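Local coordinates for molybdopterin-guanine dinucleotide biosynthesis adapter protein (Escherichia coli, PDB 1P9N), which binds GTP, hydrolyses it weakly, and may act as an adapter that makes synthesis and use of the molybdopterin guanine dinucleotide cofactor more efficient, at residues A6-S11 and K112-R117; H107-K112 and D130-A135. All blocks are in the same frame, centred on the assembly; numbering follows the deposited sequence.

Contact 1 of 2, residues A6-S11 and K112-R117; sequences AFAAWS and KIVLFR
Ile113 N donates to Ala6 O at 2.9 Å, nearly straight at 167°, and Ala8 N returns a bond to Ile113 O at 3.1 Å. This alternation pairs two parallel neighbours at the middle of the P-loop NTPase sheet. A third bond, Leu115 N to Ala8 O at 3.3 Å, is weak; from here the chain runs on toward the probable phosphate-binding loop. On one face of the sheet Phe7 and Ile113 pack together, CZ to CD1 at 4.2 Å, while Leu115 CD2 lies at the edge of the Phe7 ring; Leu22 and Leu18 of helix 15-28 cover this side. Lys112, on the face it shares with Ala6, lays its aliphatic part against Ala8, whose CB is 3.6 Å from CD. With CG anti to the backbone N (chi1 -165°) and a bend at chi3, the chain passes that methyl and carries NZ off to Asp130. Farther along, Trp10 and Phe116 run side by side and meet edge to edge, CZ3 to CD2 at 3.7 Å. Backbone bonds thus carry the polar part of the contact and the side chains meet mainly through hydrocarbon, up to where Ala9 packs beside Lys15, an inferred GTP-binding residue.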
ATOM      1  N   ALA A   6      13.404   2.722 -15.623  1.00 14.56           N
ATOM      2  CA  ALA A   6      13.296   4.043 -15.027  1.00 17.05           C
ATOM      3  C   ALA A   6      13.358   5.231 -15.990  1.00 19.33           C
ATOM      4  O   ALA A   6      13.891   5.133 -17.110  1.00 15.12           O
ATOM      5  CB  ALA A   6      14.375   4.198 -13.988  1.00 20.43           C
ATOM      6  N   PHE A   7      12.805   6.360 -15.543  1.00 19.75           N
ATOM      7  CA  PHE A   7      12.823   7.599 -16.316  1.00 17.67           C
ATOM      8  C   PHE A   7      13.492   8.692 -15.498  1.00 18.95           C
ATOM      9  O   PHE A   7      12.890   9.235 -14.579  1.00 21.36           O
ATOM     10  CB  PHE A   7      11.404   8.043 -16.685  1.00 15.90           C
ATOM     11  CG  PHE A   7      10.786   7.248 -17.802  1.00 15.08           C
ATOM     12  CD1 PHE A   7      10.403   5.931 -17.603  1.00 14.29           C
ATOM     13  CD2 PHE A   7      10.618   7.809 -19.056  1.00 12.35           C
ATOM     14  CE1 PHE A   7       9.862   5.180 -18.635  1.00 12.90           C
ATOM     15  CE2 PHE A   7      10.077   7.067 -20.101  1.00 20.31           C
ATOM     16  CZ  PHE A   7       9.699   5.749 -19.891  1.00 10.55           C
ATOM     17  N   ALA A   8      14.744   8.994 -15.838  1.00 15.20           N
ATOM     18  CA  ALA A   8      15.526  10.027 -15.161  1.00 10.97           C
ATOM     19  C   ALA A   8      15.197  11.359 -15.809  1.00 10.20           C
ATOM     20  O   ALA A   8      14.496  11.388 -16.805  1.00 14.16           O
ATOM     21  CB  ALA A   8      17.001   9.735 -15.294  1.00  7.58           C
ATOM     22  N   ALA A   9      15.688  12.463 -15.261  1.00 12.38           N
ATOM     23  CA  ALA A   9      15.387  13.765 -15.852  1.00 13.19           C
ATOM     24  C   ALA A   9      16.073  14.980 -15.199  1.00 14.76           C
ATOM     25  O   ALA A   9      17.297  15.043 -15.111  1.00 17.37           O
ATOM     26  CB  ALA A   9      13.875  13.970 -15.873  1.00  9.10           C
ATOM     27  N   TRP A  10      15.258  15.940 -14.780  1.00 15.42           N
ATOM     28  CA  TRP A  10      15.649  17.191 -14.129  1.00 15.52           C
ATOM     29  C   TRP A  10      14.266  17.730 -13.810  1.00 21.26           C
ATOM     30  O   TRP A  10      13.292  17.335 -14.455  1.00 27.66           O
ATOM     31  CB  TRP A  10      16.340  18.207 -15.070  1.00 13.64           C
ATOM     32  CG  TRP A  10      17.868  18.207 -15.069  1.00 13.44           C
ATOM     33  CD1 TRP A  10      18.682  18.240 -13.986  1.00 14.92           C
ATOM     34  CD2 TRP A  10      18.733  18.068 -16.212  1.00 11.13           C
ATOM     35  NE1 TRP A  10      20.002  18.107 -14.370  1.00 19.60           N
ATOM     36  CE2 TRP A  10      20.061  18.003 -15.731  1.00 15.40           C
ATOM     37  CE3 TRP A  10      18.513  17.979 -17.591  1.00  9.39           C
ATOM     38  CZ2 TRP A  10      21.163  17.860 -16.582  1.00 19.38           C
ATOM     39  CZ3 TRP A  10      19.612  17.830 -18.438  1.00  7.58           C
ATOM     40  CH2 TRP A  10      20.918  17.772 -17.929  1.00 17.45           C
ATOM     41  N   SER A  11      14.160  18.609 -12.821  1.00 24.96           N
ATOM     42  CA  SER A  11      12.861  19.169 -12.468  1.00 29.09           C
ATOM     43  C   SER A  11      12.434  19.952 -13.693  1.00 32.39           C
ATOM     44  O   SER A  11      13.275  20.521 -14.385  1.00 37.31           O
ATOM     45  CB  SER A  11      12.980  20.122 -11.271  1.00 29.38           C
ATOM     46  OG  SER A  11      13.762  19.556 -10.235  1.00 37.34           O
ATOM     47  N   LYS A 112      17.497   2.496 -17.871  1.00 12.11           N
ATOM     48  CA  LYS A 112      17.101   3.888 -17.783  1.00 11.32           C
ATOM     49  C   LYS A 112      17.012   4.702 -19.077  1.00 10.28           C
ATOM     50  O   LYS A 112      17.864   4.602 -19.965  1.00 10.19           O
ATOM     51  CB  LYS A 112      18.072   4.572 -16.823  1.00 10.81           C
ATOM     52  CG  LYS A 112      17.655   5.927 -16.314  1.00 16.52           C
ATOM     53  CD  LYS A 112      18.885   6.780 -15.992  1.00 13.61           C
ATOM     54  CE  LYS A 112      19.903   6.030 -15.117  1.00 19.01           C
ATOM     55  NZ  LYS A 112      20.993   6.923 -14.641  1.00 25.55           N
ATOM     56  N   ILE A 113      15.965   5.518 -19.164  1.00  7.96           N
ATOM     57  CA  ILE A 113      15.775   6.401 -20.301  1.00  9.72           C
ATOM     58  C   ILE A 113      15.796   7.782 -19.687  1.00  9.74           C
ATOM     59  O   ILE A 113      15.058   8.053 -18.746  1.00 10.68           O
ATOM     60  CB  ILE A 113      14.411   6.207 -20.991  1.00  7.81           C
ATOM     61  CG1 ILE A 113      14.384   4.891 -21.770  1.00 10.24           C
ATOM     62  CG2 ILE A 113      14.150   7.376 -21.910  1.00  7.58           C
ATOM     63  CD1 ILE A 113      13.016   4.509 -22.235  1.00 42.97           C
ATOM     64  N   VAL A 114      16.654   8.641 -20.223  1.00 11.12           N
ATOM     65  CA  VAL A 114      16.815  10.012 -19.756  1.00 12.04           C
ATOM     66  C   VAL A 114      15.886  10.951 -20.519  1.00 15.27           C
ATOM     67  O   VAL A 114      15.511  10.666 -21.650  1.00 16.10           O
ATOM     68  CB  VAL A 114      18.267  10.472 -19.977  1.00 10.44           C
ATOM     69  CG1 VAL A 114      18.429  11.929 -19.615  1.00  9.08           C
ATOM     70  CG2 VAL A 114      19.190   9.632 -19.156  1.00  7.80           C
ATOM     71  N   LEU A 115      15.497  12.060 -19.899  1.00 15.02           N
ATOM     72  CA  LEU A 115      14.640  13.033 -20.564  1.00 17.21           C
ATOM     73  C   LEU A 115      15.376  14.348 -20.730  1.00 18.58           C
ATOM     74  O   LEU A 115      16.293  14.649 -19.976  1.00 21.67           O
ATOM     75  CB  LEU A 115      13.371  13.283 -19.769  1.00 15.30           C
ATOM     76  CG  LEU A 115      12.523  12.035 -19.670  1.00 14.97           C
ATOM     77  CD1 LEU A 115      11.140  12.414 -19.211  1.00  7.58           C
ATOM     78  CD2 LEU A 115      12.474  11.357 -21.024  1.00  7.69           C
ATOM     79  N   PHE A 116      14.990  15.126 -21.730  1.00 19.36           N
ATOM     80  CA  PHE A 116      15.623  16.407 -21.948  1.00 19.33           C
ATOM     81  C   PHE A 116      14.745  17.306 -22.809  1.00 21.59           C
ATOM     82  O   PHE A 116      14.001  16.829 -23.668  1.00 22.97           O
ATOM     83  CB  PHE A 116      17.004  16.230 -22.595  1.00 18.79           C
ATOM     84  CG  PHE A 116      17.693  17.530 -22.884  1.00 17.85           C
ATOM     85  CD1 PHE A 116      17.403  18.243 -24.044  1.00 10.15           C
ATOM     86  CD2 PHE A 116      18.537  18.103 -21.947  1.00 24.80           C
ATOM     87  CE1 PHE A 116      17.936  19.519 -24.264  1.00 11.21           C
ATOM     88  CE2 PHE A 116      19.076  19.375 -22.152  1.00 16.72           C
ATOM     89  CZ  PHE A 116      18.769  20.087 -23.320  1.00 14.45           C
ATOM     90  N   ARG A 117      14.824  18.607 -22.544  1.00 22.57           N
ATOM     91  CA  ARG A 117      14.072  19.610 -23.275  1.00 23.32           C
ATOM     92  C   ARG A 117      14.840  20.911 -23.243  1.00 29.01           C
ATOM     93  O   ARG A 117      14.996  21.532 -22.192  1.00 30.25           O
ATOM     94  CB  ARG A 117      12.694  19.817 -22.663  1.00 19.90           C
ATOM     95  CG  ARG A 117      11.820  18.584 -22.704  1.00 24.05           C
ATOM     96  CD  ARG A 117      10.522  18.820 -21.965  1.00 24.37           C
ATOM     97  NE  ARG A 117       9.364  18.863 -22.855  1.00 22.39           N
ATOM     98  CZ  ARG A 117       8.640  17.804 -23.201  1.00 29.62           C
ATOM     99  NH1 ARG A 117       8.951  16.602 -22.735  1.00 33.70           N
ATOM    100  NH2 ARG A 117       7.589  17.953 -24.003  1.00 22.58           N
TER

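Contact 2 of 2, residues H107-K112 and D130-A135; sequences HEEIAK and DRHVIA
Glu109 begins the contact by laying its CB near the imidazole of His132, 3.5 Å from NE2, in the loop that leads into strand 111-115 of the parallel P-loop NTPase sheet. Its carbonyl O sits over the centre of one face of that ring, 3.6 Å above the plane, and Ile110 N lies over the same face nearer the rim. The His132 CG stands anti to its own carbonyl carbon (chi1 -56°), which turns the ring back over this loop. An alanine here would remove the imidazole and would probably leave the Glu109 backbone without its cover, the loop being freer to shift. Beyond Ala111, which packs on Trp164 of helix 154-168, the chain pairs with strand 133-138. Lys112 N makes a weak bond to His132 O, whereas Lys112 O receives Ile134 N at 2.6 Å, in the carbonyl plane, with an N-H...O angle of 163°. These bonds flank the parallel pairing of Lys112 with Val133. Residues 130-133 form a type I turn that ends on this valine, closed by Val133 N on Asp130 O. Asp130 OD1 reaches forward to His132 N in what fits an Asx turn, though that nitrogen's place is less sure. The Lys112 and Asp130 side chains cross at about a right angle, and the salt bridge closes between Lys112 NZ and Asp130 OD2, modelled at 2.5 Å, a doubtful shortness at this resolution.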
ATOM      1  N   HIS A 107      19.706   8.914  -8.186  1.00 47.00           N
ATOM      2  CA  HIS A 107      20.792   8.005  -7.958  1.00 48.53           C
ATOM      3  C   HIS A 107      20.384   6.585  -7.668  1.00 47.03           C
ATOM      4  O   HIS A 107      20.239   6.189  -6.533  1.00 46.12           O
ATOM      5  CB  HIS A 107      21.655   8.550  -6.836  1.00 49.09           C
ATOM      6  CG  HIS A 107      22.972   9.057  -7.310  1.00 61.58           C
ATOM      7  ND1 HIS A 107      23.552  10.207  -6.827  1.00 69.54           N
ATOM      8  CD2 HIS A 107      23.814   8.574  -8.255  1.00 63.21           C
ATOM      9  CE1 HIS A 107      24.694  10.415  -7.459  1.00 69.71           C
ATOM     10  NE2 HIS A 107      24.875   9.438  -8.330  1.00 75.53           N
ATOM     11  N   GLU A 108      20.213   5.821  -8.731  1.00 44.54           N
ATOM     12  CA  GLU A 108      19.830   4.420  -8.649  1.00 44.58           C
ATOM     13  C   GLU A 108      20.519   3.791  -9.845  1.00 44.54           C
ATOM     14  O   GLU A 108      21.069   4.512 -10.669  1.00 46.35           O
ATOM     15  CB  GLU A 108      18.322   4.283  -8.788  1.00 46.54           C
ATOM     16  CG  GLU A 108      17.783   3.033  -8.133  1.00 47.65           C
ATOM     17  CD  GLU A 108      17.794   3.124  -6.619  1.00 54.54           C
ATOM     18  OE1 GLU A 108      17.868   2.053  -5.966  1.00 57.30           O
ATOM     19  OE2 GLU A 108      17.715   4.266  -6.100  1.00 53.68           O
ATOM     20  N   GLU A 109      20.487   2.475  -9.987  1.00 37.89           N
ATOM     21  CA  GLU A 109      21.179   1.911 -11.126  1.00 33.87           C
ATOM     22  C   GLU A 109      20.466   0.792 -11.877  1.00 30.51           C
ATOM     23  O   GLU A 109      20.880  -0.360 -11.832  1.00 32.32           O
ATOM     24  CB  GLU A 109      22.592   1.491 -10.685  1.00 38.05           C
ATOM     25  CG  GLU A 109      23.393   2.677 -10.097  1.00 43.27           C
ATOM     26  CD  GLU A 109      24.680   2.293  -9.362  1.00 41.15           C
ATOM     27  OE1 GLU A 109      24.619   1.407  -8.478  1.00 26.93           O
ATOM     28  OE2 GLU A 109      25.752   2.893  -9.645  1.00 25.02           O
ATOM     29  N   ILE A 110      19.384   1.149 -12.567  1.00 26.46           N
ATOM     30  CA  ILE A 110      18.616   0.194 -13.376  1.00 23.31           C
ATOM     31  C   ILE A 110      18.494   0.645 -14.832  1.00 19.68           C
ATOM     32  O   ILE A 110      19.069   1.655 -15.233  1.00 16.49           O
ATOM     33  CB  ILE A 110      17.172   0.027 -12.868  1.00 23.34           C
ATOM     34  CG1 ILE A 110      16.564   1.398 -12.568  1.00 21.46           C
ATOM     35  CG2 ILE A 110      17.144  -0.890 -11.690  1.00 16.13           C
ATOM     36  CD1 ILE A 110      15.103   1.342 -12.222  1.00 42.97           C
ATOM     37  N   ALA A 111      17.737  -0.122 -15.617  1.00 15.10           N
ATOM     38  CA  ALA A 111      17.494   0.205 -17.026  1.00  9.43           C
ATOM     39  C   ALA A 111      17.015   1.642 -16.975  1.00 10.77           C
ATOM     40  O   ALA A 111      16.189   1.977 -16.125  1.00 11.83           O
ATOM     41  CB  ALA A 111      16.413  -0.683 -17.582  1.00  9.89           C
ATOM     42  N   LYS A 112      17.497   2.496 -17.871  1.00 12.11           N
ATOM     43  CA  LYS A 112      17.101   3.888 -17.783  1.00 11.32           C
ATOM     44  C   LYS A 112      17.012   4.702 -19.077  1.00 10.28           C
ATOM     45  O   LYS A 112      17.864   4.602 -19.965  1.00 10.19           O
ATOM     46  CB  LYS A 112      18.072   4.572 -16.823  1.00 10.81           C
ATOM     47  CG  LYS A 112      17.655   5.927 -16.314  1.00 16.52           C
ATOM     48  CD  LYS A 112      18.885   6.780 -15.992  1.00 13.61           C
ATOM     49  CE  LYS A 112      19.903   6.030 -15.117  1.00 19.01           C
ATOM     50  NZ  LYS A 112      20.993   6.923 -14.641  1.00 25.55           N
ATOM     51  N   ASP A 130      25.310   7.136 -18.411  1.00 11.99           N
ATOM     52  CA  ASP A 130      25.878   6.032 -17.661  1.00  9.55           C
ATOM     53  C   ASP A 130      25.508   4.662 -18.196  1.00  9.76           C
ATOM     54  O   ASP A 130      24.559   4.513 -18.952  1.00 10.74           O
ATOM     55  CB  ASP A 130      25.457   6.136 -16.189  1.00 10.76           C
ATOM     56  CG  ASP A 130      23.961   5.929 -15.987  1.00 23.12           C
ATOM     57  OD1 ASP A 130      23.450   4.826 -16.297  1.00 28.46           O
ATOM     58  OD2 ASP A 130      23.303   6.879 -15.515  1.00 38.26           O
ATOM     59  N   ARG A 131      26.268   3.667 -17.761  1.00 12.06           N
ATOM     60  CA  ARG A 131      26.096   2.280 -18.144  1.00 20.11           C
ATOM     61  C   ARG A 131      24.649   1.847 -18.245  1.00 13.56           C
ATOM     62  O   ARG A 131      24.361   0.884 -18.940  1.00 10.96           O
ATOM     63  CB  ARG A 131      26.770   1.363 -17.117  1.00 17.63           C
ATOM     64  CG  ARG A 131      28.105   1.845 -16.627  1.00 32.01           C
ATOM     65  CD  ARG A 131      28.271   1.613 -15.137  1.00 73.75           C
ATOM     66  NE  ARG A 131      29.543   2.163 -14.686  1.00 33.52           N
ATOM     67  CZ  ARG A 131      29.891   3.434 -14.852  1.00 36.06           C
ATOM     68  NH1 ARG A 131      29.059   4.272 -15.442  1.00 28.73           N
ATOM     69  NH2 ARG A 131      31.074   3.870 -14.461  1.00 64.42           N
ATOM     70  N   HIS A 132      23.740   2.539 -17.557  1.00 14.69           N
ATOM     71  CA  HIS A 132      22.321   2.132 -17.542  1.00 14.25           C
ATOM     72  C   HIS A 132      21.365   2.903 -18.435  1.00 14.76           C
ATOM     73  O   HIS A 132      20.157   2.667 -18.417  1.00 16.48           O
ATOM     74  CB  HIS A 132      21.793   2.146 -16.092  1.00 16.52           C
ATOM     75  CG  HIS A 132      22.586   1.280 -15.160  1.00 24.94           C
ATOM     76  ND1 HIS A 132      22.584  -0.097 -15.244  1.00 22.88           N
ATOM     77  CD2 HIS A 132      23.474   1.596 -14.187  1.00 29.24           C
ATOM     78  CE1 HIS A 132      23.439  -0.591 -14.366  1.00  8.09           C
ATOM     79  NE2 HIS A 132      23.993   0.416 -13.712  1.00 30.51           N
ATOM     80  N   VAL A 133      21.908   3.824 -19.215  1.00 13.14           N
ATOM     81  CA  VAL A 133      21.092   4.609 -20.129  1.00 11.23           C
ATOM     82  C   VAL A 133      20.797   3.811 -21.422  1.00 10.41           C
ATOM     83  O   VAL A 133      21.722   3.493 -22.174  1.00 14.85           O
ATOM     84  CB  VAL A 133      21.818   5.916 -20.489  1.00 10.73           C
ATOM     85  CG1 VAL A 133      20.934   6.772 -21.371  1.00 12.65           C
ATOM     86  CG2 VAL A 133      22.200   6.655 -19.222  1.00 11.06           C
ATOM     87  N   ILE A 134      19.524   3.471 -21.661  1.00  8.48           N
ATOM     88  CA  ILE A 134      19.142   2.724 -22.864  1.00  7.58           C
ATOM     89  C   ILE A 134      18.702   3.661 -24.007  1.00  7.58           C
ATOM     90  O   ILE A 134      18.587   3.240 -25.157  1.00 10.72           O
ATOM     91  CB  ILE A 134      18.006   1.694 -22.588  1.00  8.21           C
ATOM     92  CG1 ILE A 134      16.735   2.392 -22.109  1.00 11.72           C
ATOM     93  CG2 ILE A 134      18.445   0.710 -21.545  1.00  7.58           C
ATOM     94  CD1 ILE A 134      15.570   1.444 -21.908  1.00 42.97           C
ATOM     95  N   ALA A 135      18.479   4.932 -23.681  1.00  7.58           N
ATOM     96  CA  ALA A 135      18.085   5.923 -24.665  1.00  7.58           C
ATOM     97  C   ALA A 135      17.835   7.275 -23.994  1.00  9.66           C
ATOM     98  O   ALA A 135      17.431   7.329 -22.833  1.00  9.15           O
ATOM     99  CB  ALA A 135      16.828   5.466 -25.364  1.00  8.77           C
TER

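Strand 111-115 is the common element: contact 1 joins it to strand 4-7 and contact 2 to strand 133-138, so the three run parallel side by side, with the contact centres about 10 Å apart. Lys112 belongs to both. Along the chain 6-11 comes first, then the overlapping 107-112 and 112-117, and last 130-135. Hydrogen bonds probably continue the pairing at each end, Ala6 N to Ala111 O at 2.9 Å and Val114 N to Ala135 O at 3.0 Å. Contact 1 is buried and leads to the loop that probably binds the nucleotide; contact 2 lies nearer the surface, extending the same sheet outward from that site.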